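Local structure of NAD-dependent aldehyde dehydrogenase (Burkholderia multivorans, 5UJU) at the interface of chains A and B. The protein oxidises aldehydes to carboxylic acids with NAD as the electron acceptor, and may act on L-glutamate gamma-semialdehyde. Sequence-based numbering; all coordinates share one arbitrary frame. Chains: chain A/B, NAD-dependent aldehyde dehydrogenase.

The interface of chains A and B. Residues chain A 30-33, 529; chain B 179, 182-184, 200.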
loop_
_atom_site.group_PDB
_atom_site.type_symbol
_atom_site.label_atom_id
_atom_site.label_comp_id
_atom_site.label_asym_id
_atom_site.label_seq_id
_atom_site.Cartn_x
_atom_site.Cartn_y
_atom_site.Cartn_z
ATOM N N SER A 30 17.717 -8.299 -9.405
ATOM C CA SER A 30 18.564 -9.492 -9.356
ATOM C C SER A 30 18.946 -9.880 -7.929
ATOM O O SER A 30 19.068 -11.073 -7.624
ATOM C CB SER A 30 19.826 -9.273 -10.189
ATOM O OG SER A 30 20.677 -8.347 -9.549
ATOM N N ARG A 31 19.169 -8.887 -7.065
ATOM C CA ARG A 31 19.371 -9.064 -5.622
ATOM C C ARG A 31 20.696 -9.754 -5.276
ATOM O O ARG A 31 20.825 -10.356 -4.206
ATOM C CB ARG A 31 18.178 -9.798 -4.985
ATOM C CG ARG A 31 16.836 -9.073 -5.241
ATOM C CD ARG A 31 15.721 -9.438 -4.248
ATOM N NE ARG A 31 15.887 -8.785 -2.947
ATOM C CZ ARG A 31 15.576 -7.513 -2.685
ATOM N NH1 ARG A 31 15.082 -6.715 -3.633
ATOM N NH2 ARG A 31 15.761 -7.028 -1.463
ATOM N N GLY A 32 21.699 -9.641 -6.152
ATOM C CA GLY A 32 23.077 -9.914 -5.793
ATOM C C GLY A 32 23.654 -8.766 -4.977
ATOM O O GLY A 32 22.925 -7.917 -4.451
ATOM N N TYR A 33 24.989 -8.747 -4.854
ATOM C CA TYR A 33 25.671 -7.683 -4.115
ATOM C C TYR A 33 25.928 -6.473 -5.012
ATOM O O TYR A 33 26.483 -6.611 -6.107
ATOM C CB TYR A 33 27.007 -8.145 -3.519
ATOM C CG TYR A 33 27.725 -6.954 -2.907
ATOM C CD1 TYR A 33 27.222 -6.343 -1.761
ATOM C CD2 TYR A 33 28.849 -6.390 -3.514
ATOM C CE1 TYR A 33 27.832 -5.228 -1.208
ATOM C CE2 TYR A 33 29.472 -5.265 -2.965
ATOM C CZ TYR A 33 28.951 -4.688 -1.812
ATOM O OH TYR A 33 29.540 -3.577 -1.243
ATOM N N SER A 529 19.355 -6.505 -1.637
ATOM C CA SER A 529 19.305 -7.960 -1.561
ATOM C C SER A 529 18.450 -8.402 -0.372
ATOM O O SER A 529 17.521 -9.204 -0.539
ATOM C CB SER A 529 20.719 -8.540 -1.480
ATOM O OG SER A 529 20.698 -9.964 -1.466
ATOM N N PRO B 179 12.856 -12.343 -7.646
ATOM C CA PRO B 179 13.531 -13.590 -8.017
ATOM C C PRO B 179 13.287 -14.664 -6.980
ATOM O O PRO B 179 13.099 -14.379 -5.797
ATOM C CB PRO B 179 15.011 -13.193 -8.055
ATOM C CG PRO B 179 15.110 -12.097 -7.042
ATOM C CD PRO B 179 13.807 -11.312 -7.195
ATOM N N ALA B 182 18.969 -15.743 -5.355
ATOM C CA ALA B 182 20.014 -14.865 -5.859
ATOM C C ALA B 182 21.342 -15.280 -5.269
ATOM O O ALA B 182 21.406 -15.744 -4.126
ATOM C CB ALA B 182 19.737 -13.394 -5.521
ATOM N N HIS B 183 22.402 -15.127 -6.060
ATOM C CA HIS B 183 23.760 -15.292 -5.561
ATOM C C HIS B 183 24.318 -13.936 -5.134
ATOM O O HIS B 183 24.475 -13.024 -5.961
ATOM C CB HIS B 183 24.677 -15.936 -6.598
ATOM C CG HIS B 183 26.063 -16.158 -6.087
ATOM N ND1 HIS B 183 26.408 -17.256 -5.324
ATOM C CD2 HIS B 183 27.185 -15.409 -6.195
ATOM C CE1 HIS B 183 27.686 -17.181 -5.002
ATOM N NE2 HIS B 183 28.183 -16.073 -5.520
ATOM N N TRP B 184 24.599 -13.804 -3.841
ATOM C CA TRP B 184 25.084 -12.564 -3.246
ATOM C C TRP B 184 26.555 -12.756 -2.913
ATOM O O TRP B 184 26.896 -13.564 -2.044
ATOM C CB TRP B 184 24.260 -12.222 -2.008
ATOM C CG TRP B 184 24.566 -10.893 -1.365
ATOM C CD1 TRP B 184 23.948 -9.695 -1.618
ATOM C CD2 TRP B 184 25.538 -10.633 -0.339
ATOM N NE1 TRP B 184 24.482 -8.709 -0.822
ATOM C CE2 TRP B 184 25.454 -9.257 -0.025
ATOM C CE3 TRP B 184 26.469 -11.425 0.341
ATOM C CZ2 TRP B 184 26.271 -8.658 0.935
ATOM C CZ3 TRP B 184 27.287 -10.826 1.302
ATOM C CH2 TRP B 184 27.182 -9.455 1.585
ATOM N N TYR B 200 13.922 -16.491 -1.726
ATOM C CA TYR B 200 12.782 -15.610 -1.505
ATOM C C TYR B 200 11.502 -16.406 -1.692
ATOM O O TYR B 200 11.309 -17.041 -2.734
ATOM C CB TYR B 200 12.827 -14.403 -2.448
ATOM C CG TYR B 200 14.136 -13.643 -2.347
ATOM C CD1 TYR B 200 14.335 -12.682 -1.357
ATOM C CD2 TYR B 200 15.182 -13.903 -3.229
ATOM C CE1 TYR B 200 15.543 -11.987 -1.252
ATOM C CE2 TYR B 200 16.381 -13.212 -3.148
ATOM C CZ TYR B 200 16.565 -12.264 -2.151
ATOM O OH TYR B 200 17.766 -11.589 -2.064
HETATM O O HOH W 1 23.259 -6.253 -2.093
HETATM O O HOH W 2 26.484 -10.847 -6.057
#
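A beta-arm of the kind that builds aldehyde dehydrogenase dimers, which this two-chain assembly probably reflects, here strands 181-188 and 191-204 of chain B, brings B:Trp184 and B:Tyr200 against A:Arg31, A:Tyr33 and A:Ser529. The phenol OH of B:Tyr200 donates to the backbone O of A:Ser529 at 2.8 Å. That oxygen also accepts from A:Arg31 NE at 2.9 Å, and the two donors reach it from opposite faces of the carbonyl plane, neither lying on a lone pair. A bend at chi3 turns NE and the guanidinium of the arginine towards this oxygen and the phenol; the guanidinium stands nearly perpendicular to the phenol ring (89°) and meets CZ with its edge. Sharing the carbonyl of A:Ser529 probably fixes the arginine and the tyrosine relative to each other. A:Arg31 CD packs 3.6 Å from B:Tyr200 CZ, while B:Pro179 CG packs against the arginine methylenes. Within chain A, the hydroxyl OG of A:Ser529, anti to its backbone N (chi1 -177°), donates to A:Arg31 O at 2.8 Å, tying the loop after helix 18-30 to the 529 segment. The CB of the same serine packs 3.4 Å from B:Trp184 CD1. A:Tyr33 CB sits over one indole face, offset toward the rim, and the tyrosine turns its CD1 edge onto that face, the planes 84° apart, with CD1 3.7 Å from B:Trp184 CZ2. Water extends the contact: one molecule lies in the indole plane, linking B:Trp184 NE1 to A:Gly32 O, and a second joins A:Tyr33 N to B:His183 O. B:Ala182 CB points at the backbone oxygens of A:Ser30 and A:Arg31. The patch lies where the arm of chain B runs along the body of chain A, at the C-terminal end of helix 18-30, and two-fold symmetry repeats it with the chains exchanged.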